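Local coordinates for protein acetolactate synthase, small subunit (Thermotoga maritima, PDB 2FGC) that is the small, probably regulatory subunit of acetolactate synthase, pairing an ACT domain with a second alpha/beta domain of similar topology, at residues R53-S58 and E88-K93; M34-H37 and G41-R44; Q127-L132 and N164-K169; P68-L73 and E96-T101. All coordinates share one frame; numbering follows the deposited sequence.

Contact 1: residues R53-S58 and E88-K93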
loop_
_atom_site.group_PDB
_atom_site.type_symbol
_atom_site.label_atom_id
_atom_site.label_comp_id
_atom_site.label_asym_id
_atom_site.label_seq_id
_atom_site.Cartn_x
_atom_site.Cartn_y
_atom_site.Cartn_z
ATOM N N ARG A 53 21.256 10.437 -0.447
ATOM C CA ARG A 53 21.534 10.622 -1.877
ATOM C C ARG A 53 20.710 11.793 -2.470
ATOM O O ARG A 53 20.874 12.155 -3.647
ATOM C CB ARG A 53 21.292 9.319 -2.646
ATOM C CG ARG A 53 22.060 9.208 -3.941
ATOM C CD ARG A 53 23.531 9.035 -3.652
ATOM N NE ARG A 53 24.376 9.436 -4.769
ATOM C CZ ARG A 53 25.218 10.472 -4.750
ATOM N NH1 ARG A 53 25.339 11.247 -3.675
ATOM N NH2 ARG A 53 25.952 10.741 -5.818
ATOM N N GLY A 54 19.835 12.379 -1.648
ATOM C CA GLY A 54 19.013 13.514 -2.058
ATOM C C GLY A 54 17.927 13.132 -3.054
ATOM O O GLY A 54 17.752 13.816 -4.067
ATOM N N PHE A 55 17.209 12.040 -2.762
ATOM C CA PHE A 55 16.089 11.564 -3.583
ATOM C C PHE A 55 14.722 11.991 -3.036
ATOM O O PHE A 55 14.377 11.708 -1.884
ATOM C CB PHE A 55 16.131 10.041 -3.730
ATOM C CG PHE A 55 17.235 9.545 -4.631
ATOM C CD1 PHE A 55 17.530 10.199 -5.828
ATOM C CD2 PHE A 55 17.973 8.412 -4.290
ATOM C CE1 PHE A 55 18.546 9.732 -6.660
ATOM C CE2 PHE A 55 18.978 7.933 -5.122
ATOM C CZ PHE A 55 19.272 8.597 -6.305
ATOM N N ASN A 56 13.949 12.673 -3.870
ATOM C CA ASN A 56 12.668 13.172 -3.448
ATOM C C ASN A 56 11.524 12.133 -3.646
ATOM O O ASN A 56 10.727 12.223 -4.588
ATOM C CB ASN A 56 12.389 14.483 -4.174
ATOM C CG ASN A 56 11.464 15.398 -3.397
ATOM O OD1 ASN A 56 10.251 15.170 -3.309
ATOM N ND2 ASN A 56 12.033 16.455 -2.838
ATOM N N ILE A 57 11.448 11.165 -2.735
ATOM C CA ILE A 57 10.430 10.112 -2.776
ATOM C C ILE A 57 9.015 10.568 -2.409
ATOM O O ILE A 57 8.764 10.917 -1.279
ATOM C CB ILE A 57 10.853 8.961 -1.867
ATOM C CG1 ILE A 57 12.208 8.431 -2.343
ATOM C CG2 ILE A 57 9.797 7.867 -1.851
ATOM C CD1 ILE A 57 12.590 7.076 -1.801
ATOM N N SER A 58 8.099 10.554 -3.371
ATOM C CA SER A 58 6.696 10.918 -3.143
ATOM C C SER A 58 5.842 9.775 -2.556
ATOM O O SER A 58 4.881 10.013 -1.844
ATOM C CB SER A 58 6.029 11.334 -4.464
ATOM O OG SER A 58 6.864 12.172 -5.230
ATOM N N GLU A 88 18.814 3.734 -10.083
ATOM C CA GLU A 88 19.358 2.462 -10.536
ATOM C C GLU A 88 20.790 2.279 -10.037
ATOM O O GLU A 88 21.039 1.413 -9.221
ATOM C CB GLU A 88 19.302 2.387 -12.063
ATOM C CG GLU A 88 19.452 0.993 -12.680
ATOM C CD GLU A 88 18.437 0.755 -13.811
ATOM O OE1 GLU A 88 17.976 1.751 -14.417
ATOM O OE2 GLU A 88 18.080 -0.418 -14.089
ATOM N N LYS A 89 21.709 3.119 -10.498
ATOM C CA LYS A 89 23.103 3.055 -10.070
ATOM C C LYS A 89 23.267 2.880 -8.554
ATOM O O LYS A 89 23.960 1.979 -8.120
ATOM C CB LYS A 89 23.861 4.288 -10.556
ATOM C CG LYS A 89 25.329 4.302 -10.202
ATOM C CD LYS A 89 25.974 5.647 -10.560
ATOM N N GLN A 90 22.607 3.730 -7.771
ATOM C CA GLN A 90 22.683 3.760 -6.283
ATOM C C GLN A 90 21.971 2.628 -5.528
ATOM O O GLN A 90 22.432 2.216 -4.466
ATOM C CB GLN A 90 22.089 5.068 -5.737
ATOM C CG GLN A 90 22.601 6.334 -6.393
ATOM C CD GLN A 90 24.074 6.518 -6.229
ATOM O OE1 GLN A 90 24.636 6.178 -5.192
ATOM N NE2 GLN A 90 24.721 7.057 -7.255
ATOM N N ALA A 91 20.827 2.173 -6.024
ATOM C CA ALA A 91 20.153 1.055 -5.389
ATOM C C ALA A 91 21.040 -0.219 -5.422
ATOM O O ALA A 91 21.243 -0.893 -4.381
ATOM C CB ALA A 91 18.742 0.800 -6.061
ATOM N N TYR A 92 21.614 -0.482 -6.609
ATOM C CA TYR A 92 22.391 -1.685 -6.888
ATOM C C TYR A 92 23.564 -1.839 -5.948
ATOM O O TYR A 92 24.103 -2.904 -5.820
ATOM C CB TYR A 92 22.783 -1.802 -8.380
ATOM C CG TYR A 92 21.690 -2.444 -9.247
ATOM C CD1 TYR A 92 21.059 -3.631 -8.851
ATOM C CD2 TYR A 92 21.288 -1.870 -10.461
ATOM C CE1 TYR A 92 20.060 -4.235 -9.646
ATOM C CE2 TYR A 92 20.298 -2.458 -11.273
ATOM C CZ TYR A 92 19.674 -3.636 -10.856
ATOM O OH TYR A 92 18.686 -4.200 -11.645
ATOM N N LYS A 93 23.880 -0.799 -5.201
ATOM C CA LYS A 93 24.984 -0.881 -4.257
ATOM C C LYS A 93 24.565 -1.506 -2.931
ATOM O O LYS A 93 25.390 -1.817 -2.078
ATOM C CB LYS A 93 25.626 0.495 -4.044
ATOM C CG LYS A 93 25.740 1.286 -5.322
ATOM C CD LYS A 93 26.873 2.284 -5.286
ATOM C CE LYS A 93 27.357 2.442 -6.751
ATOM N NZ LYS A 93 27.852 3.832 -7.017
#

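Contact 2: residues M34-H37 and G41-R44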
loop_
_atom_site.group_PDB
_atom_site.type_symbol
_atom_site.label_atom_id
_atom_site.label_comp_id
_atom_site.label_asym_id
_atom_site.label_seq_id
_atom_site.Cartn_x
_atom_site.Cartn_y
_atom_site.Cartn_z
HETATM N N MSE A 34 11.231 -2.521 -7.637
HETATM C CA MSE A 34 12.488 -3.002 -7.166
HETATM C C MSE A 34 12.341 -4.272 -6.367
HETATM O O MSE A 34 11.514 -4.341 -5.489
HETATM C CB MSE A 34 13.015 -1.935 -6.254
HETATM C CG MSE A 34 14.430 -1.921 -6.134
HETATM SE SE MSE A 34 14.861 -0.325 -5.034
HETATM C CE MSE A 34 14.101 1.191 -6.268
ATOM N N LEU A 35 13.190 -5.256 -6.627
ATOM C CA LEU A 35 13.063 -6.555 -5.987
ATOM C C LEU A 35 14.173 -6.609 -4.967
ATOM O O LEU A 35 15.311 -6.372 -5.328
ATOM C CB LEU A 35 13.249 -7.637 -7.044
ATOM C CG LEU A 35 12.393 -8.899 -7.069
ATOM C CD1 LEU A 35 10.928 -8.617 -6.866
ATOM C CD2 LEU A 35 12.600 -9.586 -8.421
ATOM N N VAL A 36 13.856 -6.853 -3.694
ATOM C CA VAL A 36 14.888 -6.852 -2.646
ATOM C C VAL A 36 14.822 -8.144 -1.774
ATOM O O VAL A 36 13.727 -8.616 -1.438
ATOM C CB VAL A 36 14.843 -5.528 -1.753
ATOM C CG1 VAL A 36 14.605 -4.237 -2.603
ATOM C CG2 VAL A 36 13.756 -5.595 -0.738
ATOM N N HIS A 37 15.976 -8.721 -1.420
ATOM C CA HIS A 37 16.021 -9.872 -0.512
ATOM C C HIS A 37 15.351 -9.424 0.792
ATOM O O HIS A 37 15.665 -8.372 1.314
ATOM C CB HIS A 37 17.476 -10.340 -0.321
ATOM C CG HIS A 37 17.638 -11.495 0.632
ATOM N ND1 HIS A 37 16.882 -12.653 0.551
ATOM C CD2 HIS A 37 18.497 -11.680 1.670
ATOM C CE1 HIS A 37 17.250 -13.485 1.513
ATOM N NE2 HIS A 37 18.233 -12.921 2.201
ATOM N N GLY A 41 16.283 -5.718 8.841
ATOM C CA GLY A 41 17.196 -4.585 8.669
ATOM C C GLY A 41 17.205 -4.009 7.264
ATOM O O GLY A 41 17.934 -3.056 6.970
ATOM N N VAL A 42 16.399 -4.580 6.387
ATOM C CA VAL A 42 16.569 -4.290 4.971
ATOM C C VAL A 42 15.961 -2.947 4.577
ATOM O O VAL A 42 16.599 -2.169 3.859
ATOM C CB VAL A 42 16.080 -5.460 4.071
ATOM C CG1 VAL A 42 16.519 -5.268 2.602
ATOM C CG2 VAL A 42 16.670 -6.747 4.578
HETATM N N MSE A 43 14.755 -2.666 5.071
HETATM C CA MSE A 43 14.066 -1.390 4.768
HETATM C C MSE A 43 14.889 -0.229 5.336
HETATM O O MSE A 43 15.053 0.822 4.691
HETATM C CB MSE A 43 12.626 -1.391 5.301
ATOM N N ARG A 44 15.458 -0.450 6.518
ATOM C CA ARG A 44 16.357 0.539 7.111
ATOM C C ARG A 44 17.414 0.995 6.094
ATOM O O ARG A 44 17.638 2.210 5.938
ATOM C CB ARG A 44 16.993 0.026 8.406
ATOM C CG ARG A 44 17.875 1.036 9.065
ATOM C CD ARG A 44 18.704 0.374 10.118
ATOM N NE ARG A 44 20.107 0.747 10.017
ATOM C CZ ARG A 44 20.963 0.228 9.134
ATOM N NH1 ARG A 44 20.569 -0.693 8.252
ATOM N NH2 ARG A 44 22.228 0.636 9.136
#

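Contact 3: residues Q127-L132 and N164-K169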
loop_
_atom_site.group_PDB
_atom_site.type_symbol
_atom_site.label_atom_id
_atom_site.label_comp_id
_atom_site.label_asym_id
_atom_site.label_seq_id
_atom_site.Cartn_x
_atom_site.Cartn_y
_atom_site.Cartn_z
ATOM N N GLN A 127 -27.373 9.176 2.213
ATOM C CA GLN A 127 -27.788 8.814 0.880
ATOM C C GLN A 127 -26.847 9.422 -0.132
ATOM O O GLN A 127 -26.500 8.785 -1.110
ATOM C CB GLN A 127 -29.218 9.260 0.622
ATOM C CG GLN A 127 -30.245 8.536 1.451
ATOM C CD GLN A 127 -31.665 9.004 1.158
ATOM O OE1 GLN A 127 -32.085 10.073 1.606
ATOM N NE2 GLN A 127 -32.412 8.198 0.408
ATOM N N GLU A 128 -26.416 10.651 0.112
ATOM C CA GLU A 128 -25.421 11.268 -0.780
ATOM C C GLU A 128 -24.126 10.473 -0.732
ATOM O O GLU A 128 -23.550 10.191 -1.764
ATOM C CB GLU A 128 -25.157 12.739 -0.441
ATOM C CG GLU A 128 -26.261 13.692 -0.894
ATOM C CD GLU A 128 -27.589 13.437 -0.178
ATOM O OE1 GLU A 128 -27.591 13.196 1.062
ATOM O OE2 GLU A 128 -28.637 13.470 -0.871
ATOM N N ILE A 129 -23.679 10.117 0.466
ATOM C CA ILE A 129 -22.485 9.314 0.641
ATOM C C ILE A 129 -22.594 7.937 -0.047
ATOM O O ILE A 129 -21.676 7.551 -0.783
ATOM C CB ILE A 129 -22.100 9.199 2.121
ATOM C CG1 ILE A 129 -21.713 10.589 2.664
ATOM C CG2 ILE A 129 -20.935 8.262 2.304
ATOM C CD1 ILE A 129 -21.591 10.664 4.229
ATOM N N PHE A 130 -23.706 7.225 0.128
ATOM C CA PHE A 130 -23.806 5.902 -0.486
ATOM C C PHE A 130 -23.852 5.977 -2.008
ATOM O O PHE A 130 -23.322 5.124 -2.707
ATOM C CB PHE A 130 -25.022 5.125 0.019
ATOM C CG PHE A 130 -24.941 4.756 1.470
ATOM C CD1 PHE A 130 -23.733 4.382 2.042
ATOM C CD2 PHE A 130 -26.080 4.761 2.264
ATOM C CE1 PHE A 130 -23.650 4.050 3.392
ATOM C CE2 PHE A 130 -26.005 4.407 3.623
ATOM C CZ PHE A 130 -24.783 4.060 4.177
ATOM N N GLN A 131 -24.525 6.997 -2.505
ATOM C CA GLN A 131 -24.542 7.288 -3.915
ATOM C C GLN A 131 -23.177 7.503 -4.494
ATOM O O GLN A 131 -22.870 6.991 -5.565
ATOM C CB GLN A 131 -25.308 8.542 -4.118
ATOM C CG GLN A 131 -26.706 8.222 -4.108
ATOM C CD GLN A 131 -27.498 9.365 -4.590
ATOM O OE1 GLN A 131 -27.155 10.545 -4.315
ATOM N NE2 GLN A 131 -28.576 9.056 -5.337
ATOM N N LEU A 132 -22.372 8.260 -3.755
ATOM C CA LEU A 132 -21.037 8.586 -4.174
ATOM C C LEU A 132 -20.160 7.302 -4.261
ATOM O O LEU A 132 -19.422 7.076 -5.251
ATOM C CB LEU A 132 -20.475 9.664 -3.241
ATOM C CG LEU A 132 -19.121 10.150 -3.731
ATOM C CD1 LEU A 132 -19.287 11.006 -4.948
ATOM C CD2 LEU A 132 -18.309 10.885 -2.607
ATOM N N ASN A 164 -12.002 14.213 -1.998
ATOM C CA ASN A 164 -12.398 15.611 -2.020
ATOM C C ASN A 164 -13.882 15.865 -2.110
ATOM O O ASN A 164 -14.365 16.940 -1.705
ATOM C CB ASN A 164 -11.647 16.353 -3.110
ATOM C CG ASN A 164 -10.145 16.439 -2.799
ATOM O OD1 ASN A 164 -9.720 16.557 -1.628
ATOM N ND2 ASN A 164 -9.335 16.362 -3.846
ATOM N N LEU A 165 -14.627 14.886 -2.606
ATOM C CA LEU A 165 -16.066 15.053 -2.727
ATOM C C LEU A 165 -16.820 14.799 -1.418
ATOM O O LEU A 165 -18.041 15.096 -1.297
ATOM C CB LEU A 165 -16.595 14.153 -3.829
ATOM C CG LEU A 165 -16.333 14.689 -5.227
ATOM C CD1 LEU A 165 -16.712 13.625 -6.235
ATOM C CD2 LEU A 165 -17.126 15.947 -5.497
ATOM N N LEU A 166 -16.123 14.251 -0.429
ATOM C CA LEU A 166 -16.796 14.014 0.855
ATOM C C LEU A 166 -16.866 15.295 1.707
ATOM O O LEU A 166 -15.969 16.155 1.594
ATOM C CB LEU A 166 -16.116 12.890 1.606
ATOM C CG LEU A 166 -16.156 11.549 0.891
ATOM C CD1 LEU A 166 -15.215 10.589 1.630
ATOM C CD2 LEU A 166 -17.632 11.034 0.876
ATOM N N PRO A 167 -17.928 15.445 2.554
ATOM C CA PRO A 167 -17.953 16.697 3.327
ATOM C C PRO A 167 -16.805 16.643 4.310
ATOM O O PRO A 167 -16.734 15.732 5.128
ATOM C CB PRO A 167 -19.322 16.698 4.028
ATOM C CG PRO A 167 -19.844 15.334 3.917
ATOM C CD PRO A 167 -19.081 14.570 2.862
ATOM N N GLN A 168 -15.888 17.590 4.189
ATOM C CA GLN A 168 -14.603 17.452 4.839
ATOM C C GLN A 168 -14.732 17.422 6.344
ATOM O O GLN A 168 -13.963 16.733 7.011
ATOM C CB GLN A 168 -13.627 18.520 4.333
ATOM C CG GLN A 168 -13.368 18.389 2.754
ATOM C CD GLN A 168 -12.653 17.057 2.289
ATOM O OE1 GLN A 168 -11.478 16.834 2.597
ATOM N NE2 GLN A 168 -13.369 16.207 1.538
ATOM N N LYS A 169 -15.734 18.095 6.889
ATOM C CA LYS A 169 -15.919 18.082 8.347
ATOM C C LYS A 169 -16.310 16.683 8.913
ATOM O O LYS A 169 -16.223 16.426 10.119
ATOM C CB LYS A 169 -16.909 19.174 8.764
ATOM C CG LYS A 169 -18.365 18.809 8.529
ATOM C CD LYS A 169 -19.356 19.855 9.111
ATOM C CE LYS A 169 -20.832 19.496 8.772
ATOM N NZ LYS A 169 -21.356 18.151 9.312
#

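Contact 4: residues P68-L73 and E96-T101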
loop_
_atom_site.group_PDB
_atom_site.type_symbol
_atom_site.label_atom_id
_atom_site.label_comp_id
_atom_site.label_asym_id
_atom_site.label_seq_id
_atom_site.Cartn_x
_atom_site.Cartn_y
_atom_site.Cartn_z
ATOM N N PRO A 68 9.246 -16.194 -3.823
ATOM C CA PRO A 68 9.217 -16.245 -2.348
ATOM C C PRO A 68 10.585 -15.828 -1.768
ATOM O O PRO A 68 11.622 -16.216 -2.303
ATOM C CB PRO A 68 8.882 -17.717 -2.040
ATOM C CG PRO A 68 9.167 -18.463 -3.281
ATOM C CD PRO A 68 9.045 -17.521 -4.441
ATOM N N GLY A 69 10.593 -15.007 -0.719
ATOM C CA GLY A 69 11.852 -14.553 -0.153
ATOM C C GLY A 69 12.298 -13.185 -0.657
ATOM O O GLY A 69 13.228 -12.590 -0.104
ATOM N N LEU A 70 11.636 -12.672 -1.694
ATOM C CA LEU A 70 11.950 -11.363 -2.224
ATOM C C LEU A 70 10.743 -10.470 -2.173
ATOM O O LEU A 70 9.667 -10.871 -2.587
ATOM C CB LEU A 70 12.428 -11.448 -3.667
ATOM C CG LEU A 70 13.585 -12.355 -4.066
ATOM C CD1 LEU A 70 13.794 -12.210 -5.569
ATOM C CD2 LEU A 70 14.845 -12.045 -3.279
ATOM N N SER A 71 10.937 -9.264 -1.661
ATOM C CA SER A 71 9.914 -8.234 -1.669
ATOM C C SER A 71 10.029 -7.337 -2.877
ATOM O O SER A 71 11.107 -7.198 -3.447
ATOM C CB SER A 71 10.074 -7.371 -0.449
ATOM O OG SER A 71 9.810 -8.178 0.642
ATOM N N ARG A 72 8.904 -6.724 -3.260
ATOM C CA ARG A 72 8.890 -5.771 -4.349
ATOM C C ARG A 72 8.384 -4.469 -3.809
ATOM O O ARG A 72 7.363 -4.420 -3.117
ATOM C CB ARG A 72 8.008 -6.264 -5.478
ATOM C CG ARG A 72 7.791 -5.252 -6.616
ATOM C CD ARG A 72 7.072 -5.917 -7.841
ATOM N NE ARG A 72 7.792 -7.089 -8.389
ATOM C CZ ARG A 72 8.755 -7.001 -9.300
ATOM N NH1 ARG A 72 9.135 -5.813 -9.731
ATOM N NH2 ARG A 72 9.348 -8.079 -9.777
ATOM N N LEU A 73 9.130 -3.435 -4.142
ATOM C CA LEU A 73 8.912 -2.063 -3.743
ATOM C C LEU A 73 8.673 -1.235 -4.956
ATOM O O LEU A 73 9.426 -1.327 -5.908
ATOM C CB LEU A 73 10.205 -1.485 -3.190
ATOM C CG LEU A 73 10.417 -1.573 -1.707
ATOM C CD1 LEU A 73 10.888 -2.968 -1.401
ATOM C CD2 LEU A 73 11.464 -0.565 -1.369
ATOM N N GLU A 96 21.422 -6.462 -1.249
ATOM C CA GLU A 96 20.044 -6.969 -1.118
ATOM C C GLU A 96 19.109 -6.501 -2.249
ATOM O O GLU A 96 18.047 -7.102 -2.474
ATOM C CB GLU A 96 19.453 -6.601 0.274
ATOM N N VAL A 97 19.507 -5.441 -2.946
ATOM C CA VAL A 97 18.800 -5.003 -4.144
ATOM C C VAL A 97 19.180 -5.853 -5.351
ATOM O O VAL A 97 20.327 -5.836 -5.797
ATOM C CB VAL A 97 19.088 -3.523 -4.459
ATOM C CG1 VAL A 97 18.458 -3.132 -5.787
ATOM C CG2 VAL A 97 18.578 -2.634 -3.336
ATOM N N VAL A 98 18.211 -6.597 -5.874
ATOM C CA VAL A 98 18.500 -7.736 -6.736
ATOM C C VAL A 98 17.934 -7.526 -8.136
ATOM O O VAL A 98 18.414 -8.113 -9.106
ATOM C CB VAL A 98 17.930 -9.043 -6.154
ATOM C CG1 VAL A 98 17.888 -8.974 -4.635
ATOM C CG2 VAL A 98 16.546 -9.318 -6.721
ATOM N N LYS A 99 16.986 -6.631 -8.280
ATOM C CA LYS A 99 16.586 -6.147 -9.582
ATOM C C LYS A 99 15.841 -4.823 -9.428
ATOM O O LYS A 99 14.944 -4.704 -8.565
ATOM C CB LYS A 99 15.687 -7.154 -10.322
ATOM C CG LYS A 99 15.839 -6.992 -11.823
ATOM C CD LYS A 99 14.736 -7.605 -12.610
ATOM C CE LYS A 99 15.049 -7.427 -14.087
ATOM N NZ LYS A 99 13.935 -7.959 -14.895
ATOM N N VAL A 100 16.217 -3.848 -10.266
ATOM C CA VAL A 100 15.546 -2.539 -10.349
ATOM C C VAL A 100 14.892 -2.484 -11.725
ATOM O O VAL A 100 15.527 -2.741 -12.713
ATOM C CB VAL A 100 16.550 -1.340 -10.151
ATOM C CG1 VAL A 100 15.848 0.003 -10.257
ATOM C CG2 VAL A 100 17.306 -1.452 -8.816
ATOM N N THR A 101 13.602 -2.228 -11.753
ATOM C CA THR A 101 12.778 -2.165 -12.973
ATOM C C THR A 101 12.124 -0.770 -13.065
ATOM O O THR A 101 11.212 -0.461 -12.297
ATOM C CB THR A 101 11.578 -3.195 -12.905
ATOM O OG1 THR A 101 12.065 -4.520 -12.645
ATOM C CG2 THR A 101 10.701 -3.185 -14.201
#

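Contact 1: residues R53-S58 and E88-K93
Arg53 and Gln90 carry this contact, their side chains crossing at about a right angle. The arginine chain leaves with CG anti to its own N (chi1 -156°) and then bends at chi2, which lays its CG, CD and NE beside the glutamine. Its NE stands 3.3 Å from Gln90 CD, and the amide carbon approaches the guanidinium at its edge, near the guanidinium plane. The two flat groups are turned 59° apart, so this is not a stack. Further back along the chains, Arg53 CG lies 3.8 Å from Gln90 CG, and Arg53 CD comes within 3.6 Å of Gln90 CD. On the nitrogen side of the amide, Arg53 NE and Gln90 NE2, both donors, are 3.5 Å apart and form no hydrogen bond with each other.

Phe55 meets the glutamine lower down its chain. The far end of its ring, CZ, reaches Gln90 CG at 4.0 Å, and the methylene sits at the ring edge, near the ring plane. The Phe55 ring and the Gln90 amide are inclined by 53°. Gln90 thus meets the Arg53 chain at its amide and the Phe55 ring edge at CG; it is buried, whereas Arg53 is exposed.

Gly54, with positive phi, is the C-prime residue of the Schellman motif that ends helix 42-51. The chain then runs into strand 56-64, which bonds to strand 70-79. Phe55 also meets Phe50 edge-to-face, Gln90 packs on Leu49, and Arg53 and Phe55 both touch Gln86, so the contact bridges helices 42-51 and 83-91 beside the sheet.

Contact 2: residues M34-H37 and G41-R44
Val42 presses both of its methyl groups toward the backbone carbonyl of His37, at the point where strand 28-37 gives way to the turn before helix 42-51. CG1 is the nearer branch, 3.5 Å from His37 O, and CG2 follows at 3.8 Å from the same oxygen. The first torsion explains the pairing: CG1 stands anti to the backbone N of Val42 (chi1 -169°) and CG2 anti to its carbonyl carbon, so the fork of the valine opens on the strand. One of its arms also meets a side chain, Val36 CG2 lying 4.3 Å from Val42 CG1. This is van der Waals packing throughout, with no hydrogen bond between 34-37 and 41-44, and it is buried at the two valines.

The other side is looser. The His37 side chain is exposed, its nearest approach being His37 CB to Val42 CG1 at 5.9 Å, leaving its carbonyl to make the contact. A bound magnesium ion lies about 10 Å from that side chain. At the helix start, Gly41 holds the N-cap position with positive phi, and its carbonyl oxygen sits at the edge of the Arg44 guanidinium, in its plane. Arg44 also packs on Ala51 of the second subunit.

Val36 also packs on Leu73 of strand 70-79, and Val42, buried at the start of helix 42-51, touches Glu96 in the loop before strand 97-102. A first strand passing through a short loop into the first helix, whose opening residue packs back on that strand, is the beginning of the beta-alpha-beta-beta-alpha-beta topology of ACT domains.

Contact 3: residues Q127-L132 and N164-K169
Leu166, which packs on Leu132, has its carbonyl occupied by the flat group beside this contact, the side-chain amide of Gln168. NE2 of Gln168 donates to Leu166 O at 2.6 Å with an N-H...O angle of 148°. The acceptor is tilted 20° out of the amide plane, and the donor in turn stands off the carbonyl plane, so the two groups are not coplanar. The same NE2 also bonds to Ile163 O, and two carbonyls therefore fix the rotation of the amide.

The contact itself is aliphatic. Leu132 places its CG anti to the backbone N and spreads its methyls over Leu165 and Leu166, where helix 156-165 runs out into the following turn: CD2 goes 3.6 Å from Leu166 CD2 and 3.9 Å from Leu165 CB, while CD1 lies 3.9 Å from Leu165 CD1. Such leucine packing joins the two helices on one side of the antiparallel sheet in this beta-alpha-beta-beta-alpha-beta domain, helix 126-135 meeting the end of helix 156-165 and the residues that follow it. One turn earlier, Ile129 adds a looser touch, CG1 to Leu166 CD2 at 4.5 Å.

Leu166 is buried and also touches Ile118 and Val120 of strand 110-121, whereas Leu165 is exposed and reaches Phe136. Lys169 makes a salt bridge with Asp123, and Pro167 packs on Asp125 just before helix 126-135.

Contact 4: residues P68-L73 and E96-T101
Leu70 and Val98 sit on strands 70-79 and 97-102, which run parallel to each other with strand 28-37 between them, so Leu70 CA and Val98 CA are 8.7 Å apart and only side chains span the gap. A classic beta bulge at Val98 and Lys99, both facing Leu35, interrupts the regular pairing of strand 97-102 with strand 28-37. Leu70 CD1 meets Val98 CG2 at 4.2 Å, the two chains crossing at a slant. With its CG anti to the carbonyl carbon (chi1 -54°), the leucine sends its branches across the intervening strand, where Leu70 and Val98 both also touch Leu35. A bound magnesium ion lies about 6 Å from the Val98 side chain.

Farther along, Arg72 comes close to Thr101 without bonding it. Its chain runs extended through chi1 and chi2, then turns at chi3 (-57°), bringing Thr101 OG1 to the edge of the guanidinium near its plane, 4.3 Å from Arg72 NH1. The charge is met by other groups: Arg72 NH2 forms a salt bridge with Glu66 and NH1 bonds to Ser33 OG, while Glu173 of the second subunit makes a long, weak ion pair with Arg72 NH1.

Backbone bonds of Ser71 with Val36 and of Val98 with Leu35 tie strands 70-79 and 97-102 to the strand between them, 28-37. Val97 and Val100 pack on Ala91 of helix 83-91, Tyr92 OH bonds to Val100 N, and Arg72 touches Ile174 of the second subunit.

In the fold
Contacts 1, 2 and 4 gather in the ACT domain and reach the same four-stranded antiparallel sheet. Contacts 2 and 4 are neighbours, their centres about 7 Å apart, because strand 28-37 lies between strands 70-79 and 97-102; the centre of contact 1 is about 13 Å and about 15 Å from theirs, respectively. Along the chain contact 2 closes before contact 1 opens, while the segments of contacts 1 and 4 alternate, as expected when helix 83-91 follows strand 70-79 and leads into strand 97-102. Contact 3 belongs to the second domain, about 39 Å away between centres and across the chain's centre. This is consistent with two sheet-and-helix domains in series, which also meet across the dimer.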